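Local coordinates for hypothetical protein, GDSL-like Lipase/Acylhydrolase family protein (Bacteroides uniformis, PDB 4M8K) that probably hydrolyses ester or acyl bonds as a member of the GDSL-like lipase/acylhydrolase family, although its natural substrate is not established, at residues A[86-91]-A[126-131]; A[144-149]-A[180-185]; A[101-106]-A[151-156]; A[115-120]-A[166-171]. One frame throughout, in Å; residues are numbered along the deposited sequence.

Interaction 1. Residues A[86-91]-A[126-131]; sequences TVCHTG and AGAPIG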
loop_
_atom_site.group_PDB
_atom_site.type_symbol
_atom_site.label_atom_id
_atom_site.label_comp_id
_atom_site.label_asym_id
_atom_site.label_seq_id
_atom_site.Cartn_x
_atom_site.Cartn_y
_atom_site.Cartn_z
ATOM N N THR A 86 9.209 3.051 -1.842
ATOM C CA THR A 86 9.301 3.108 -0.405
ATOM C C THR A 86 8.346 4.119 0.170
ATOM O O THR A 86 7.937 5.059 -0.492
ATOM C CB THR A 86 10.718 3.572 0.025
ATOM O OG1 THR A 86 11.082 4.683 -0.774
ATOM C CG2 THR A 86 11.729 2.461 -0.147
ATOM N N VAL A 87 7.998 3.955 1.435
ATOM C CA VAL A 87 7.257 4.982 2.122
ATOM C C VAL A 87 8.089 6.247 2.304
ATOM O O VAL A 87 7.606 7.353 2.053
ATOM C CB VAL A 87 6.834 4.478 3.499
ATOM C CG1 VAL A 87 6.273 5.605 4.350
ATOM C CG2 VAL A 87 5.822 3.355 3.330
ATOM N N CYS A 88 9.324 6.094 2.795
ATOM C CA CYS A 88 10.212 7.203 3.034
ATOM C C CYS A 88 11.018 7.531 1.749
ATOM O O CYS A 88 10.979 6.752 0.755
ATOM C CB CYS A 88 11.154 6.945 4.243
ATOM S SG CYS A 88 12.480 5.771 3.937
ATOM N N HIS A 89 11.780 8.632 1.789
ATOM C CA HIS A 89 12.562 9.056 0.602
ATOM C C HIS A 89 13.854 8.292 0.387
ATOM O O HIS A 89 14.513 8.508 -0.612
ATOM C CB HIS A 89 12.899 10.524 0.678
ATOM C CG HIS A 89 11.715 11.433 0.696
ATOM N ND1 HIS A 89 10.664 11.312 -0.175
ATOM C CD2 HIS A 89 11.455 12.526 1.454
ATOM C CE1 HIS A 89 9.805 12.285 0.035
ATOM N NE2 HIS A 89 10.270 13.050 1.004
ATOM N N THR A 90 14.252 7.417 1.306
ATOM C CA THR A 90 15.452 6.611 1.102
ATOM C C THR A 90 15.139 5.333 0.355
ATOM O O THR A 90 14.431 4.468 0.858
ATOM C CB THR A 90 16.113 6.187 2.438
ATOM O OG1 THR A 90 16.386 7.334 3.256
ATOM C CG2 THR A 90 17.405 5.389 2.177
ATOM N N GLY A 91 15.692 5.177 -0.830
ATOM C CA GLY A 91 15.545 3.899 -1.535
ATOM C C GLY A 91 16.669 2.881 -1.397
ATOM O O GLY A 91 17.513 2.965 -0.508
ATOM N N ALA A 126 15.235 -2.441 1.783
ATOM C CA ALA A 126 16.355 -1.545 1.462
ATOM C C ALA A 126 17.166 -1.073 2.663
ATOM O O ALA A 126 18.222 -0.474 2.475
ATOM C CB ALA A 126 15.852 -0.326 0.687
ATOM N N GLY A 127 16.703 -1.355 3.880
ATOM C CA GLY A 127 17.437 -0.967 5.051
ATOM C C GLY A 127 17.409 0.535 5.278
ATOM O O GLY A 127 18.366 1.108 5.741
ATOM N N ALA A 128 16.292 1.169 4.964
ATOM C CA ALA A 128 16.155 2.600 5.150
ATOM C C ALA A 128 16.243 2.885 6.630
ATOM O O ALA A 128 15.830 2.060 7.432
ATOM C CB ALA A 128 14.832 3.110 4.561
ATOM N N PRO A 129 16.826 4.042 6.989
ATOM C CA PRO A 129 16.962 4.395 8.400
ATOM C C PRO A 129 15.616 4.516 9.042
ATOM O O PRO A 129 14.671 4.973 8.392
ATOM C CB PRO A 129 17.686 5.741 8.371
ATOM C CG PRO A 129 17.552 6.268 6.982
ATOM C CD PRO A 129 17.371 5.084 6.098
ATOM N N ILE A 130 15.492 4.087 10.290
ATOM C CA ILE A 130 14.198 4.070 10.964
ATOM C C ILE A 130 13.799 5.412 11.538
ATOM O O ILE A 130 12.607 5.780 11.560
ATOM C CB ILE A 130 14.197 3.006 12.073
ATOM C CG1 ILE A 130 14.313 1.640 11.446
ATOM C CG2 ILE A 130 12.914 3.050 12.877
ATOM C CD1 ILE A 130 13.097 1.208 10.651
ATOM N N GLY A 131 14.801 6.114 12.055
ATOM C CA GLY A 131 14.594 7.427 12.639
ATOM C C GLY A 131 13.735 7.398 13.884
ATOM O O GLY A 131 13.631 6.361 14.532
HETATM O O HOH W 1 19.478 2.395 1.273
#
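G91 O and A126 O, one from each loop, are bridged by a shared water, which donates to G91 O from 2.7 Å and, in a weak second bond, to A126 O from 3.4 Å. No direct hydrogen bond joins the two segments, and apart from this bridge they meet by van der Waals packing, in which oxygen, sulfur and carbon all touch methyl or ring carbons. The A126 methyl packs against the same carbonyl, CB to G91 O 3.9 Å. A128 turns its own methyl toward the other loop, where the C88 sulfur rests on it, SG to CB 3.6 Å. A chi1 of 74° sets that sulfur between the backbone N and the carbonyl carbon of C88, and there it also receives the N-H of T90, a long bond of 3.6 Å from T90 N to C88 SG.

Both segments belong to loops near the C-terminal ends of the parallel strands, the end at which GDSL (SGNH) hydrolases usually build their active site. Segment 126-131 leaves helix 121-126 through a Schellman motif, with G127 at a positive phi of 71°. D123, in that same helix, receives the backbone N-H groups of V87 and C88 on its carboxylate, and T86 ties its loop internally with a bond from OG1 to C88 O at 2.6 Å. T90 and P129 then reach toward each other, T90 OG1 lying 3.8 Å from P129 CD. The hydroxyl is nonetheless engaged, since it is hydrogen-bonded to Y144 O, whereas the buried T90 O has no partner in the model.

Interaction 2. Residues A[144-149]-A[180-185]; sequences YSFRPA and DSMDEI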
loop_
_atom_site.group_PDB
_atom_site.type_symbol
_atom_site.label_atom_id
_atom_site.label_comp_id
_atom_site.label_asym_id
_atom_site.label_seq_id
_atom_site.Cartn_x
_atom_site.Cartn_y
_atom_site.Cartn_z
ATOM N N TYR A 144 13.567 11.227 4.983
ATOM C CA TYR A 144 14.453 10.121 4.541
ATOM C C TYR A 144 14.379 8.943 5.508
ATOM O O TYR A 144 14.798 7.860 5.171
ATOM C CB TYR A 144 15.919 10.620 4.348
ATOM C CG TYR A 144 16.101 11.341 3.056
ATOM C CD1 TYR A 144 16.405 10.625 1.909
ATOM C CD2 TYR A 144 15.954 12.724 2.952
ATOM C CE1 TYR A 144 16.514 11.254 0.707
ATOM C CE2 TYR A 144 16.046 13.366 1.726
ATOM C CZ TYR A 144 16.348 12.621 0.619
ATOM O OH TYR A 144 16.489 13.237 -0.591
ATOM N N SER A 145 13.837 9.142 6.719
ATOM C CA SER A 145 13.720 8.064 7.670
ATOM C C SER A 145 12.280 7.466 7.711
ATOM O O SER A 145 11.285 8.153 7.418
ATOM C CB SER A 145 14.122 8.549 9.074
ATOM O OG SER A 145 15.528 8.771 9.111
ATOM N N PHE A 146 12.186 6.211 8.101
ATOM C CA PHE A 146 10.893 5.524 8.029
ATOM C C PHE A 146 9.789 6.042 8.972
ATOM O O PHE A 146 8.614 6.302 8.553
ATOM C CB PHE A 146 11.057 4.036 8.267
ATOM C CG PHE A 146 9.772 3.290 8.054
ATOM C CD1 PHE A 146 9.319 3.049 6.742
ATOM C CD2 PHE A 146 8.971 2.916 9.106
ATOM C CE1 PHE A 146 8.112 2.457 6.516
ATOM C CE2 PHE A 146 7.770 2.249 8.866
ATOM C CZ PHE A 146 7.342 2.037 7.568
ATOM N N ARG A 147 10.100 6.163 10.249
ATOM C CA ARG A 147 9.066 6.607 11.174
ATOM C C ARG A 147 8.521 8.016 10.862
ATOM O O ARG A 147 7.301 8.164 10.785
ATOM C CB ARG A 147 9.523 6.513 12.606
ATOM C CG ARG A 147 9.655 5.061 13.067
ATOM C CD ARG A 147 10.399 5.004 14.387
ATOM N NE ARG A 147 10.571 3.633 14.892
ATOM C CZ ARG A 147 11.414 3.308 15.867
ATOM N NH1 ARG A 147 12.190 4.240 16.418
ATOM N NH2 ARG A 147 11.499 2.053 16.300
ATOM N N PRO A 148 9.403 9.037 10.685
ATOM C CA PRO A 148 8.804 10.320 10.300
ATOM C C PRO A 148 7.973 10.246 8.999
ATOM O O PRO A 148 6.904 10.823 8.938
ATOM C CB PRO A 148 10.011 11.231 10.131
ATOM C CG PRO A 148 11.131 10.587 10.925
ATOM C CD PRO A 148 10.861 9.114 10.858
ATOM N N ALA A 149 8.472 9.525 7.980
ATOM C CA ALA A 149 7.747 9.390 6.701
ATOM C C ALA A 149 6.364 8.741 6.819
ATOM O O ALA A 149 5.414 9.261 6.254
ATOM C CB ALA A 149 8.601 8.652 5.693
ATOM N N ASP A 180 6.714 -3.005 13.782
ATOM C CA ASP A 180 6.281 -2.411 15.032
ATOM C C ASP A 180 5.965 -0.927 14.824
ATOM O O ASP A 180 5.007 -0.374 15.421
ATOM C CB ASP A 180 7.361 -2.547 16.125
ATOM C CG ASP A 180 7.502 -3.965 16.687
ATOM O OD1 ASP A 180 6.628 -4.810 16.429
ATOM O OD2 ASP A 180 8.503 -4.204 17.402
ATOM N N SER A 181 6.807 -0.256 14.046
ATOM C CA SER A 181 6.620 1.181 13.804
ATOM C C SER A 181 5.273 1.452 13.115
ATOM O O SER A 181 4.535 2.345 13.525
ATOM C CB SER A 181 7.766 1.769 12.979
ATOM O OG SER A 181 9.027 1.667 13.658
HETATM N N MSE A 182 4.929 0.689 12.079
HETATM C CA MSE A 182 3.624 0.915 11.389
HETATM C C MSE A 182 2.469 0.671 12.356
HETATM O O MSE A 182 1.486 1.408 12.353
HETATM C CB MSE A 182 3.495 0.049 10.143
HETATM C CG MSE A 182 4.213 0.752 9.036
HETATM SE SE MSE A 182 3.916 0.002 7.248
HETATM C CE MSE A 182 4.498 -1.842 7.577
ATOM N N ASP A 183 2.591 -0.302 13.252
ATOM C CA ASP A 183 1.464 -0.603 14.127
ATOM C C ASP A 183 1.280 0.513 15.136
ATOM O O ASP A 183 0.170 0.945 15.392
ATOM C CB ASP A 183 1.647 -1.939 14.825
ATOM C CG ASP A 183 0.336 -2.487 15.350
ATOM O OD1 ASP A 183 -0.630 -2.614 14.617
ATOM O OD2 ASP A 183 0.240 -2.776 16.510
ATOM N N GLU A 184 2.383 0.968 15.701
ATOM C CA GLU A 184 2.366 2.082 16.658
ATOM C C GLU A 184 1.836 3.393 16.033
ATOM O O GLU A 184 1.040 4.130 16.623
ATOM C CB GLU A 184 3.774 2.322 17.198
ATOM C CG GLU A 184 3.924 3.614 18.004
ATOM C CD GLU A 184 3.044 3.662 19.249
ATOM O OE1 GLU A 184 2.344 2.678 19.581
ATOM O OE2 GLU A 184 3.051 4.694 19.939
ATOM N N ILE A 185 2.320 3.701 14.840
ATOM C CA ILE A 185 1.903 4.911 14.147
ATOM C C ILE A 185 0.444 4.823 13.679
ATOM O O ILE A 185 -0.291 5.828 13.837
ATOM C CB ILE A 185 2.879 5.260 12.961
ATOM C CG1 ILE A 185 4.276 5.534 13.505
ATOM C CG2 ILE A 185 2.399 6.478 12.203
ATOM C CD1 ILE A 185 5.369 5.545 12.469
#
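F146 holds its ring carbon CG anti to the backbone N (chi1 -174°), which swings the ring toward helix 176-189, while R147 keeps its chain extended from CG to NE and so lays its guanidinium beside S181. The result is one straight bond: R147 NE donates to S181 OG at 2.8 Å with an N-H...O angle of 177°, the acceptor lying in the guanidinium plane. The aliphatic part of the arginine follows the same path, CG standing 3.5 Å from S181 OG.

F146 meets the next residue of that helix, M182, with its ring edge. Its CZ comes within 3.7 Å of M182 CG, the two side chains crossing at about a right angle, and the selenium of this selenomethionine sits 5.4 Å from the F146 ring centroid, also at the edge, a Met-aromatic contact in its selenium form. One turn further on, I185 CD1 packs on R147 O at 3.7 Å. Two helices on the same side of the parallel sheet are thereby joined, and M182 continues inward to N168 and T170 of strand 165-170.

S181 OG has a second bond, to E177 O one turn back in its helix, and R147 NH1 makes a weak one to G131 O. These bonds pair the guanidinium with neutral acceptors and supply no counter-charge themselves; its charge is likely to polarise the serine hydroxyl and strengthen its hold on E177 O.

Interaction 3. Residues A[101-106]-A[151-156]; sequences SFITRI and CYLLAS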
loop_
_atom_site.group_PDB
_atom_site.type_symbol
_atom_site.label_atom_id
_atom_site.label_comp_id
_atom_site.label_asym_id
_atom_site.label_seq_id
_atom_site.Cartn_x
_atom_site.Cartn_y
_atom_site.Cartn_z
ATOM N N SER A 101 8.348 8.085 -3.757
ATOM C CA SER A 101 8.003 7.556 -2.463
ATOM C C SER A 101 6.527 7.724 -2.210
ATOM O O SER A 101 5.906 8.576 -2.854
ATOM C CB SER A 101 8.844 8.249 -1.397
ATOM O OG SER A 101 8.656 9.633 -1.456
ATOM N N PHE A 102 5.959 6.942 -1.278
ATOM C CA PHE A 102 4.496 6.972 -1.076
ATOM C C PHE A 102 4.106 8.413 -0.781
ATOM O O PHE A 102 3.097 8.882 -1.221
ATOM C CB PHE A 102 4.028 6.097 0.077
ATOM C CG PHE A 102 3.883 4.628 -0.259
ATOM C CD1 PHE A 102 4.750 3.986 -1.094
ATOM C CD2 PHE A 102 2.864 3.904 0.311
ATOM C CE1 PHE A 102 4.567 2.651 -1.418
ATOM C CE2 PHE A 102 2.711 2.566 0.055
ATOM C CZ PHE A 102 3.558 1.937 -0.820
ATOM N N ILE A 103 4.931 9.092 -0.003
ATOM C CA ILE A 103 4.576 10.421 0.518
ATOM C C ILE A 103 4.546 11.497 -0.556
ATOM O O ILE A 103 3.971 12.576 -0.347
ATOM C CB ILE A 103 5.452 10.817 1.719
ATOM C CG1 ILE A 103 6.941 10.860 1.356
ATOM C CG2 ILE A 103 5.197 9.874 2.896
ATOM C CD1 ILE A 103 7.789 11.175 2.579
ATOM N N THR A 104 5.053 11.180 -1.727
ATOM C CA THR A 104 4.990 12.089 -2.856
ATOM C C THR A 104 3.803 11.816 -3.765
ATOM O O THR A 104 3.558 12.592 -4.663
ATOM C CB THR A 104 6.273 12.006 -3.704
ATOM O OG1 THR A 104 6.311 10.750 -4.398
ATOM C CG2 THR A 104 7.507 12.134 -2.817
ATOM N N ARG A 105 3.070 10.722 -3.529
ATOM C CA ARG A 105 1.972 10.315 -4.411
ATOM C C ARG A 105 0.588 10.466 -3.835
ATOM O O ARG A 105 -0.390 10.113 -4.453
ATOM C CB ARG A 105 2.232 8.881 -4.807
ATOM C CG ARG A 105 3.361 8.804 -5.845
ATOM C CD ARG A 105 4.168 7.519 -5.779
ATOM N NE ARG A 105 3.298 6.363 -5.774
ATOM C CZ ARG A 105 3.539 5.214 -5.177
ATOM N NH1 ARG A 105 4.668 4.982 -4.535
ATOM N NH2 ARG A 105 2.624 4.291 -5.228
ATOM N N ILE A 106 0.521 11.044 -2.626
ATOM C CA ILE A 106 -0.707 11.140 -1.842
ATOM C C ILE A 106 -1.809 12.045 -2.415
ATOM O O ILE A 106 -2.942 11.873 -2.030
ATOM C CB ILE A 106 -0.392 11.641 -0.401
ATOM C CG1 ILE A 106 0.358 12.961 -0.414
ATOM C CG2 ILE A 106 0.440 10.606 0.347
ATOM C CD1 ILE A 106 0.472 13.585 0.987
ATOM N N CYS A 151 4.586 8.458 9.655
ATOM C CA CYS A 151 3.743 9.428 10.359
ATOM C C CYS A 151 3.219 10.492 9.376
ATOM O O CYS A 151 2.046 10.879 9.414
ATOM C CB CYS A 151 4.537 10.113 11.478
ATOM S SG CYS A 151 5.108 9.074 12.871
ATOM N N TYR A 152 4.112 11.045 8.539
ATOM C CA TYR A 152 3.711 12.145 7.664
ATOM C C TYR A 152 2.634 11.612 6.708
ATOM O O TYR A 152 1.670 12.310 6.361
ATOM C CB TYR A 152 4.933 12.770 6.972
ATOM C CG TYR A 152 4.650 13.722 5.800
ATOM C CD1 TYR A 152 4.431 13.241 4.504
ATOM C CD2 TYR A 152 4.633 15.083 5.977
ATOM C CE1 TYR A 152 4.195 14.105 3.424
ATOM C CE2 TYR A 152 4.430 15.949 4.905
ATOM C CZ TYR A 152 4.216 15.466 3.646
ATOM O OH TYR A 152 3.976 16.328 2.622
ATOM N N LEU A 153 2.782 10.362 6.320
ATOM C CA LEU A 153 1.863 9.715 5.376
ATOM C C LEU A 153 0.467 9.681 5.931
ATOM O O LEU A 153 -0.487 10.192 5.312
ATOM C CB LEU A 153 2.356 8.288 5.049
ATOM C CG LEU A 153 1.502 7.501 4.035
ATOM C CD1 LEU A 153 1.442 8.204 2.689
ATOM C CD2 LEU A 153 2.041 6.094 3.848
ATOM N N LEU A 154 0.306 9.066 7.091
ATOM C CA LEU A 154 -1.042 8.981 7.660
ATOM C C LEU A 154 -1.583 10.371 8.004
ATOM O O LEU A 154 -2.759 10.643 7.804
ATOM C CB LEU A 154 -1.088 8.070 8.865
ATOM C CG LEU A 154 -0.573 6.635 8.641
ATOM C CD1 LEU A 154 -0.931 5.753 9.825
ATOM C CD2 LEU A 154 -1.155 6.023 7.389
ATOM N N ALA A 155 -0.728 11.232 8.510
ATOM C CA ALA A 155 -1.169 12.570 8.940
ATOM C C ALA A 155 -1.710 13.302 7.754
ATOM O O ALA A 155 -2.772 13.873 7.815
ATOM C CB ALA A 155 -0.020 13.339 9.567
ATOM N N SER A 156 -0.975 13.247 6.651
ATOM C CA SER A 156 -1.354 13.924 5.395
ATOM C C SER A 156 -2.543 13.302 4.687
ATOM O O SER A 156 -3.390 14.058 4.199
ATOM C CB SER A 156 -0.184 13.964 4.395
ATOM O OG SER A 156 0.919 14.623 4.972
#
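I106 makes the tight end of this contact, its two branches parting over the helix. CD1 presses on S156 CB at 3.5 Å, closer than usual for two carbons, so the packing is dense here although S156 is partly exposed. CG2 meets L153 CD1 at 3.5 Å as the two side chains slide past each other in opposite directions. On the sheet side the fit relaxes, with F102 CB 4.2 Å from L153 CD1.

The looser, partly exposed side belongs to Y152. With CG anti to its backbone N (chi1 167°), Y152 turns its ring so that I103 CG2 touches the edge, 3.8 Å from CD1, while I106 CD1 stays 4.5 Å from Y152 CE1. S156 OG lies over the centre of one ring face, 3.5 Å above the plane, while donating to Y152 O. Cut back to an alanine, Y152 is likely to leave I103 CG2 without the ring edge it touches and W138 without its edge-to-face partner.

Deeper in, L153 continues to L26 of strand 22-27, so the 101-106 loop and helix 146-160 jointly cover one face of the parallel sheet, as in the three-layer α/β/α sandwich of GDSL-type hydrolases.

Interaction 4. Residues A[115-120]-A[166-171]; sequences ILVFGG and IYNITN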
loop_
_atom_site.group_PDB
_atom_site.type_symbol
_atom_site.label_atom_id
_atom_site.label_comp_id
_atom_site.label_asym_id
_atom_site.label_seq_id
_atom_site.Cartn_x
_atom_site.Cartn_y
_atom_site.Cartn_z
ATOM N N ILE A 115 -9.389 4.179 1.253
ATOM C CA ILE A 115 -7.981 4.168 0.828
ATOM C C ILE A 115 -7.259 2.994 1.528
ATOM O O ILE A 115 -7.278 2.861 2.759
ATOM C CB ILE A 115 -7.265 5.485 1.127
ATOM C CG1 ILE A 115 -7.954 6.625 0.373
ATOM C CG2 ILE A 115 -5.794 5.392 0.740
ATOM C CD1 ILE A 115 -7.464 7.988 0.720
ATOM N N LEU A 116 -6.643 2.148 0.716
ATOM C CA LEU A 116 -5.842 1.050 1.187
ATOM C C LEU A 116 -4.344 1.337 0.927
ATOM O O LEU A 116 -3.893 1.378 -0.212
ATOM C CB LEU A 116 -6.299 -0.250 0.530
ATOM C CG LEU A 116 -7.808 -0.514 0.579
ATOM C CD1 LEU A 116 -8.100 -1.760 -0.236
ATOM C CD2 LEU A 116 -8.363 -0.662 1.988
ATOM N N VAL A 117 -3.613 1.527 2.024
ATOM C CA VAL A 117 -2.177 1.811 2.014
ATOM C C VAL A 117 -1.467 0.497 2.253
ATOM O O VAL A 117 -1.729 -0.167 3.266
ATOM C CB VAL A 117 -1.771 2.830 3.114
ATOM C CG1 VAL A 117 -0.302 3.187 2.983
ATOM C CG2 VAL A 117 -2.611 4.083 3.014
ATOM N N PHE A 118 -0.602 0.102 1.304
ATOM C CA PHE A 118 0.091 -1.196 1.346
ATOM C C PHE A 118 1.565 -0.988 0.995
ATOM O O PHE A 118 2.039 -1.259 -0.111
ATOM C CB PHE A 118 -0.608 -2.158 0.392
ATOM C CG PHE A 118 -0.231 -3.591 0.520
ATOM C CD1 PHE A 118 0.831 -4.028 1.331
ATOM C CD2 PHE A 118 -0.965 -4.527 -0.163
ATOM C CE1 PHE A 118 1.099 -5.335 1.442
ATOM C CE2 PHE A 118 -0.705 -5.869 -0.047
ATOM C CZ PHE A 118 0.344 -6.285 0.740
ATOM N N GLY A 119 2.304 -0.511 1.981
ATOM C CA GLY A 119 3.724 -0.174 1.830
ATOM C C GLY A 119 4.578 -0.557 3.043
ATOM O O GLY A 119 4.085 -1.093 4.102
ATOM N N GLY A 120 5.867 -0.323 2.859
ATOM C CA GLY A 120 6.858 -0.639 3.877
ATOM C C GLY A 120 7.762 -1.787 3.579
ATOM O O GLY A 120 8.873 -1.859 4.110
ATOM N N ILE A 166 -9.449 4.944 5.836
ATOM C CA ILE A 166 -8.092 4.605 5.476
ATOM C C ILE A 166 -7.679 3.396 6.289
ATOM O O ILE A 166 -7.894 3.365 7.509
ATOM C CB ILE A 166 -7.135 5.751 5.790
ATOM C CG1 ILE A 166 -7.602 7.040 5.102
ATOM C CG2 ILE A 166 -5.705 5.365 5.430
ATOM C CD1 ILE A 166 -6.899 8.290 5.597
ATOM N N TYR A 167 -7.190 2.387 5.584
ATOM C CA TYR A 167 -6.684 1.146 6.141
ATOM C C TYR A 167 -5.252 0.931 5.730
ATOM O O TYR A 167 -4.888 1.140 4.540
ATOM C CB TYR A 167 -7.518 -0.035 5.631
ATOM C CG TYR A 167 -8.955 -0.011 6.076
ATOM C CD1 TYR A 167 -9.903 0.668 5.354
ATOM C CD2 TYR A 167 -9.363 -0.701 7.207
ATOM C CE1 TYR A 167 -11.232 0.685 5.749
ATOM C CE2 TYR A 167 -10.683 -0.660 7.639
ATOM C CZ TYR A 167 -11.613 0.040 6.917
ATOM O OH TYR A 167 -12.929 0.054 7.315
ATOM N N ASN A 168 -4.408 0.602 6.696
ATOM C CA ASN A 168 -3.052 0.227 6.429
ATOM C C ASN A 168 -2.937 -1.306 6.332
ATOM O O ASN A 168 -3.599 -2.046 7.080
ATOM C CB ASN A 168 -2.112 0.691 7.512
ATOM C CG ASN A 168 -0.644 0.582 7.084
ATOM O OD1 ASN A 168 -0.200 1.268 6.131
ATOM N ND2 ASN A 168 0.117 -0.229 7.777
ATOM N N ILE A 169 -2.083 -1.754 5.435
ATOM C CA ILE A 169 -1.878 -3.184 5.246
ATOM C C ILE A 169 -0.388 -3.474 5.457
ATOM O O ILE A 169 0.455 -2.967 4.685
ATOM C CB ILE A 169 -2.292 -3.626 3.863
ATOM C CG1 ILE A 169 -3.787 -3.424 3.614
ATOM C CG2 ILE A 169 -1.985 -5.115 3.642
ATOM C CD1 ILE A 169 -4.170 -3.634 2.123
ATOM N N THR A 170 -0.083 -4.270 6.494
ATOM C CA THR A 170 1.308 -4.671 6.840
ATOM C C THR A 170 1.670 -6.051 6.298
ATOM O O THR A 170 1.147 -7.089 6.734
ATOM C CB THR A 170 1.545 -4.627 8.368
ATOM O OG1 THR A 170 1.343 -3.297 8.839
ATOM C CG2 THR A 170 2.978 -5.066 8.737
ATOM N N ASN A 171 2.547 -6.071 5.295
ATOM C CA ASN A 171 3.129 -7.316 4.814
ATOM C C ASN A 171 3.704 -8.172 5.948
ATOM O O ASN A 171 4.218 -7.657 6.951
ATOM C CB ASN A 171 4.232 -7.043 3.800
ATOM C CG ASN A 171 4.607 -8.266 2.977
ATOM O OD1 ASN A 171 3.929 -9.284 3.018
ATOM N ND2 ASN A 171 5.701 -8.172 2.247
HETATM O O HOH W 2 3.092 -3.504 3.950
HETATM O O HOH W 3 1.572 0.438 4.432
#
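I115-F118 and I166-T170 run parallel, their axes 4.7 Å apart and inclined at 23°, joined by bonds from Y167 N to I115 O, V117 N to Y167 O and I169 N to V117 O; the last, at 2.7 Å, is the most bent, at 140°.

On one face L116 and Y167 lie side by side, L116 CD2 3.8 Å from Y167 CB; on the other, V117 crosses I166 and N168. At F118, I169 CG2 sits over the middle of the ring, 3.6 Å from its centroid and 5° off the normal, a CH-pi contact. With a serine in its place, loss of the F118 ring would probably leave the I169 methyl without the face it sits on and W64 without its ring partner. Beyond, waters bridge the two segments: one bonds G119 O, I169 O and N171 N, another links G119 N to N168 OD1, while ND2 of the same amide bonds N193 OD1.

G120 opens the Gly-X-Asn-Asp sequence block of GDSL enzymes at the N-cap of helix 121-126. V117, I166 and N168 pack against helix 146-160, L116 and I169 face W64 of helix 64-71, and strands 22-27 and 192-195 flank the pair.

All four contacts are largely buried, but interaction 4 is the core, two interior strands whose V117 meets L153 of interaction 3 and whose G119 is touched by the selenium of M182 in interaction 2. Interactions 2 and 3 share helix 146-160: its first part turns to helix 176-189, its later part to the 101-106 loop with purely apolar side-chain packing. Interaction 1, farthest from the chain centre, joins two loops, yet backbone bonds tie P129 to F146 of interaction 2 and T86 to F102 of interaction 3. Backbone bonds dominate in the sheet, side-chain packing with a single polar bond between the helices, and small-residue contacts with a water between the loops.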